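Local coordinates for carboxyltransferase domain-containing protein (PDB 2PHC), which is of unknown function but belongs to the carboxyltransferase subdomain C and D family and probably binds ATP and acts as a hydrolase, at residues Leu128-Gly133 and Arg188-Gly193; Gly165-Trp170 and Gly177-Ile182. All blocks are in the same frame, centred on the assembly; numbering follows the deposited sequence.

Contact 1: Leu128-Gly133 and Arg188-Gly193; sequences LGFLPG and RTFNPG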
loop_
_atom_site.group_PDB
_atom_site.type_symbol
_atom_site.label_atom_id
_atom_site.label_comp_id
_atom_site.label_asym_id
_atom_site.label_seq_id
_atom_site.Cartn_x
_atom_site.Cartn_y
_atom_site.Cartn_z
ATOM N N LEU A 128 15.364 3.710 0.860
ATOM C CA LEU A 128 15.496 5.121 0.515
ATOM C C LEU A 128 16.952 5.462 0.026
ATOM O O LEU A 128 17.972 5.066 0.654
ATOM C CB LEU A 128 15.171 6.015 1.711
ATOM C CG LEU A 128 13.724 5.852 2.258
ATOM C CD1 LEU A 128 13.670 6.596 3.583
ATOM C CD2 LEU A 128 12.688 6.492 1.292
ATOM N N GLY A 129 17.018 6.320 -0.987
ATOM C CA GLY A 129 18.304 6.900 -1.347
ATOM C C GLY A 129 18.240 8.390 -1.165
ATOM O O GLY A 129 17.122 8.990 -1.228
ATOM N N PHE A 130 19.417 8.852 -0.900
ATOM C CA PHE A 130 19.735 10.157 -0.649
ATOM C C PHE A 130 20.773 10.520 -1.644
ATOM O O PHE A 130 21.654 9.846 -2.075
ATOM C CB PHE A 130 20.174 10.394 0.778
ATOM C CG PHE A 130 19.185 9.984 1.773
ATOM C CD1 PHE A 130 18.259 10.850 2.223
ATOM C CD2 PHE A 130 19.196 8.733 2.273
ATOM C CE1 PHE A 130 17.358 10.479 3.160
ATOM C CE2 PHE A 130 18.286 8.352 3.208
ATOM C CZ PHE A 130 17.374 9.235 3.658
ATOM N N LEU A 131 20.493 11.670 -2.057
ATOM C CA LEU A 131 21.346 12.590 -2.823
ATOM C C LEU A 131 21.611 12.082 -4.300
ATOM O O LEU A 131 22.782 12.015 -4.781
ATOM C CB LEU A 131 22.653 12.833 -2.024
ATOM C CG LEU A 131 22.656 13.557 -0.624
ATOM C CD1 LEU A 131 24.042 13.591 0.088
ATOM N N PRO A 132 20.595 11.871 -5.049
ATOM C CA PRO A 132 19.443 12.677 -4.888
ATOM C C PRO A 132 18.543 11.738 -4.173
ATOM O O PRO A 132 18.607 10.555 -4.307
ATOM C CB PRO A 132 19.056 12.971 -6.311
ATOM C CG PRO A 132 19.602 11.815 -7.056
ATOM C CD PRO A 132 20.908 11.672 -6.448
ATOM N N GLY A 133 17.740 12.265 -3.325
ATOM C CA GLY A 133 16.688 11.379 -2.753
ATOM C C GLY A 133 15.738 10.668 -3.752
ATOM O O GLY A 133 15.210 11.264 -4.652
ATOM N N ARG A 188 7.521 18.606 0.529
ATOM C CA ARG A 188 8.964 18.422 0.429
ATOM C C ARG A 188 9.227 17.159 1.227
ATOM O O ARG A 188 9.408 17.204 2.470
ATOM C CB ARG A 188 9.704 19.577 1.013
ATOM C CG ARG A 188 11.161 19.576 0.671
ATOM C CD ARG A 188 11.857 20.839 1.206
ATOM N NE ARG A 188 13.307 20.668 1.152
ATOM C CZ ARG A 188 14.178 21.656 1.308
ATOM N NH1 ARG A 188 13.739 22.886 1.530
ATOM N NH2 ARG A 188 15.479 21.409 1.249
ATOM N N THR A 189 9.275 16.034 0.497
ATOM C CA THR A 189 9.385 14.700 1.126
ATOM C C THR A 189 10.746 14.373 1.764
ATOM O O THR A 189 10.833 13.583 2.722
ATOM C CB THR A 189 8.922 13.566 0.156
ATOM O OG1 THR A 189 9.732 13.582 -1.022
ATOM C CG2 THR A 189 7.400 13.715 -0.206
ATOM N N PHE A 190 11.809 14.963 1.239
ATOM C CA PHE A 190 13.146 14.857 1.821
ATOM C C PHE A 190 13.677 16.276 2.116
ATOM O O PHE A 190 13.711 17.174 1.274
ATOM C CB PHE A 190 14.168 14.063 0.900
ATOM C CG PHE A 190 13.896 12.529 0.731
ATOM C CD1 PHE A 190 14.968 11.627 0.713
ATOM C CD2 PHE A 190 12.600 12.012 0.485
ATOM C CE1 PHE A 190 14.754 10.222 0.482
ATOM C CE2 PHE A 190 12.350 10.634 0.262
ATOM C CZ PHE A 190 13.459 9.761 0.215
ATOM N N ASN A 191 14.169 16.497 3.299
ATOM C CA ASN A 191 14.492 17.867 3.654
ATOM C C ASN A 191 15.598 17.767 4.591
ATOM O O ASN A 191 15.338 17.440 5.721
ATOM C CB ASN A 191 13.298 18.573 4.313
ATOM C CG ASN A 191 13.572 20.051 4.578
ATOM O OD1 ASN A 191 14.726 20.494 4.579
ATOM N ND2 ASN A 191 12.513 20.804 4.860
ATOM N N PRO A 192 16.862 17.982 4.122
ATOM C CA PRO A 192 17.976 17.843 5.094
ATOM C C PRO A 192 17.729 18.969 6.147
ATOM O O PRO A 192 16.950 19.916 5.890
ATOM C CB PRO A 192 19.244 18.034 4.215
ATOM C CG PRO A 192 18.783 19.010 3.131
ATOM C CD PRO A 192 17.339 18.452 2.812
ATOM N N GLY A 193 18.203 18.902 7.366
ATOM C CA GLY A 193 17.642 20.023 8.215
ATOM C C GLY A 193 16.142 20.006 8.618
ATOM O O GLY A 193 15.590 20.996 9.121
#

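Contact 2: Gly165-Trp170 and Gly177-Ile182; sequences GKQTGW and GGWRII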
loop_
_atom_site.group_PDB
_atom_site.type_symbol
_atom_site.label_atom_id
_atom_site.label_comp_id
_atom_site.label_asym_id
_atom_site.label_seq_id
_atom_site.Cartn_x
_atom_site.Cartn_y
_atom_site.Cartn_z
ATOM N N GLY A 165 8.910 -0.688 -14.695
ATOM C CA GLY A 165 8.304 -2.042 -14.527
ATOM C C GLY A 165 7.170 -2.143 -13.503
ATOM O O GLY A 165 6.204 -1.335 -13.457
ATOM N N LYS A 166 7.367 -3.117 -12.608
ATOM C CA LYS A 166 6.443 -3.316 -11.538
ATOM C C LYS A 166 6.652 -2.428 -10.314
ATOM O O LYS A 166 6.055 -2.686 -9.330
ATOM C CB LYS A 166 6.401 -4.819 -11.157
ATOM C CG LYS A 166 6.103 -5.681 -12.404
ATOM C CD LYS A 166 6.583 -7.179 -12.201
ATOM C CE LYS A 166 6.251 -8.017 -13.443
ATOM N NZ LYS A 166 6.460 -9.490 -13.185
ATOM N N GLN A 167 7.490 -1.402 -10.402
ATOM C CA GLN A 167 7.848 -0.501 -9.266
ATOM C C GLN A 167 7.323 0.855 -9.451
ATOM O O GLN A 167 7.345 1.437 -10.576
ATOM C CB GLN A 167 9.364 -0.214 -9.217
ATOM C CG GLN A 167 10.298 -1.317 -9.260
ATOM C CD GLN A 167 10.724 -1.653 -7.834
ATOM O OE1 GLN A 167 11.216 -0.795 -7.073
ATOM N NE2 GLN A 167 10.503 -2.873 -7.464
ATOM N N THR A 168 6.969 1.432 -8.357
ATOM C CA THR A 168 6.642 2.818 -8.314
ATOM C C THR A 168 7.479 3.480 -7.207
ATOM O O THR A 168 8.130 2.845 -6.412
ATOM C CB THR A 168 5.085 3.086 -8.220
ATOM O OG1 THR A 168 4.828 4.484 -8.403
ATOM C CG2 THR A 168 4.465 2.591 -6.902
ATOM N N GLY A 169 7.551 4.780 -7.219
ATOM C CA GLY A 169 8.345 5.452 -6.239
ATOM C C GLY A 169 8.292 6.884 -6.654
ATOM O O GLY A 169 7.523 7.224 -7.541
ATOM N N TRP A 170 9.097 7.721 -6.033
ATOM C CA TRP A 170 9.168 9.106 -6.470
ATOM C C TRP A 170 10.599 9.697 -6.348
ATOM O O TRP A 170 11.386 9.278 -5.483
ATOM C CB TRP A 170 8.167 9.971 -5.728
ATOM C CG TRP A 170 8.463 10.224 -4.236
ATOM C CD1 TRP A 170 9.214 11.211 -3.707
ATOM C CD2 TRP A 170 7.915 9.493 -3.098
ATOM N NE1 TRP A 170 9.187 11.167 -2.330
ATOM C CE2 TRP A 170 8.440 10.088 -1.933
ATOM C CE3 TRP A 170 7.045 8.380 -2.971
ATOM C CZ2 TRP A 170 8.097 9.643 -0.625
ATOM C CZ3 TRP A 170 6.738 7.907 -1.642
ATOM C CH2 TRP A 170 7.226 8.552 -0.519
ATOM N N GLY A 177 16.155 10.952 -14.781
ATOM C CA GLY A 177 15.507 9.662 -14.623
ATOM C C GLY A 177 14.700 9.304 -15.832
ATOM O O GLY A 177 14.178 10.184 -16.510
ATOM N N GLY A 178 14.604 8.010 -16.130
ATOM C CA GLY A 178 13.749 7.650 -17.200
ATOM C C GLY A 178 12.473 6.915 -16.841
ATOM O O GLY A 178 12.044 6.201 -17.707
ATOM N N TRP A 179 11.926 7.119 -15.611
ATOM C CA TRP A 179 10.718 6.439 -15.077
ATOM C C TRP A 179 9.516 7.127 -15.722
ATOM O O TRP A 179 9.627 8.291 -16.057
ATOM C CB TRP A 179 10.597 6.570 -13.509
ATOM C CG TRP A 179 11.491 5.564 -12.736
ATOM C CD1 TRP A 179 12.768 5.203 -13.084
ATOM C CD2 TRP A 179 11.178 4.772 -11.546
ATOM N NE1 TRP A 179 13.273 4.244 -12.233
ATOM C CE2 TRP A 179 12.331 3.966 -11.267
ATOM C CE3 TRP A 179 10.071 4.660 -10.705
ATOM C CZ2 TRP A 179 12.389 3.064 -10.183
ATOM C CZ3 TRP A 179 10.133 3.705 -9.599
ATOM C CH2 TRP A 179 11.295 2.948 -9.368
ATOM N N ARG A 180 8.387 6.427 -15.897
ATOM C CA ARG A 180 7.179 7.042 -16.470
ATOM C C ARG A 180 6.556 7.862 -15.428
ATOM O O ARG A 180 6.045 7.305 -14.469
ATOM C CB ARG A 180 6.162 6.002 -17.016
ATOM C CG ARG A 180 6.718 5.202 -18.172
ATOM C CD ARG A 180 7.023 5.966 -19.525
ATOM N NE ARG A 180 7.655 4.998 -20.467
ATOM C CZ ARG A 180 7.755 5.190 -21.795
ATOM N NH1 ARG A 180 7.259 6.306 -22.376
ATOM N NH2 ARG A 180 8.299 4.261 -22.538
ATOM N N ILE A 181 6.572 9.178 -15.608
ATOM C CA ILE A 181 6.024 10.099 -14.605
ATOM C C ILE A 181 4.521 10.370 -14.752
ATOM O O ILE A 181 4.099 10.894 -15.792
ATOM C CB ILE A 181 6.779 11.407 -14.578
ATOM C CG1 ILE A 181 8.321 11.179 -14.562
ATOM C CG2 ILE A 181 6.263 12.261 -13.483
ATOM C CD1 ILE A 181 8.908 10.310 -13.293
ATOM N N ILE A 182 3.747 10.068 -13.691
ATOM C CA ILE A 182 2.256 10.032 -13.676
ATOM C C ILE A 182 1.638 11.089 -12.732
ATOM O O ILE A 182 0.446 11.285 -12.704
ATOM C CB ILE A 182 1.700 8.570 -13.376
ATOM C CG1 ILE A 182 1.955 8.097 -11.907
ATOM C CG2 ILE A 182 2.264 7.522 -14.375
ATOM C CD1 ILE A 182 1.067 6.837 -11.511
#

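Contact 1: Leu128-Gly133 and Arg188-Gly193
The rings of F130 and F190 meet obliquely, with planes at 54° and centroids 5.3 Å apart. F130 brings CE1 to F190 CD1 at 3.6 Å, and the two side chains run roughly at right angles to each other. Three more groups lie round the F190 ring, each also at a slant. L128 sets its branch CD2 3.5 Å from F190 CZ. G129 O comes within 3.2 Å of F190 CE1. On the F190 CD1 side, G133 CA lies 3.9 Å from that same CD1 atom. Phenylalanine suits this place because a broad apolar ring can touch four residues of one turning chain at once. With CG anti to its carbonyl carbon (chi1 -68°), F190 reaches into the bend of 128-133. Glycine at 133 has no side chain to hold the ring off, and leucine at 128 supplies a branched apolar end. A cis peptide bond before P132 is part of the turn that brings G133 back to the ring. No hydrogen bond joins the two segments; apolar touching does most of the work, with the carbonyl oxygen of G129 as the one polar atom close to the F190 ring. L128 also packs on S198 and P202, and F190 on A172, which places the contact where the end of strand 123-129 meets the long loop between strands 180-184 and 205-211.

Contact 2: Gly165-Trp170 and Gly177-Ile182
This is a side-chain-to-backbone contact between W179, the residue leading into strand 180-184, and strand 167-171; the two strands are separated in the sheet by strand 160-164. The far corner of the indole does the touching. W179 CZ3 lies 3.6 Å from T168 C, which sits at the ring edge and in its plane. The same W179 CZ3 is 3.7 Å from G169 N. The ring thus meets the T168-G169 peptide with its edge. Beside it, W179 CH2 stands 3.7 Å from Q167 CB, which approaches at a slant; the Q167 chain then bends at chi2 (-97°), so that its amide end turns away from CB, with OE1 close to Y126 OH. Tryptophan suits the place because the long indole reaches across to strand 167-171 with its six-membered ring. G169, with no side chain on the side facing the indole, lets CZ3 come close to its backbone N. T168 points the other way, where its OG1 is hydrogen-bonded to G162 O and H118 NE2. Further round, W179 packs on A164 and makes an edge-to-face pair with F134. G165 and K166 form the short turn of the antiparallel hairpin 160-171, G165 having a positive phi. Strand 180-184 pairs on the other side of strand 160-164, giving an antiparallel group within a mixed sheet, consistent with the cyclophilin-like fold of this family.

In the fold
Contacts 1 and 2 have centres about 17 Å apart, and both reach the same mixed sheet within the carboxyltransferase domain of the chain. In chain order contact 2 is nested within contact 1: strand 123-129 comes first, the segments 165-170 and 177-182 follow, and 188-193 comes last, in the loop after strand 180-184. The two also touch directly. T189 OG1 lies 2.8 Å from W170 NE1, a probable hydrogen bond, and F190 packs against the same indole, with F190 CE2 4.1 Å from W170 NE1. W170, next along the strand from G169, thus meets T189 and F190, so the loop 188-193 packs against the strand that W179 touches.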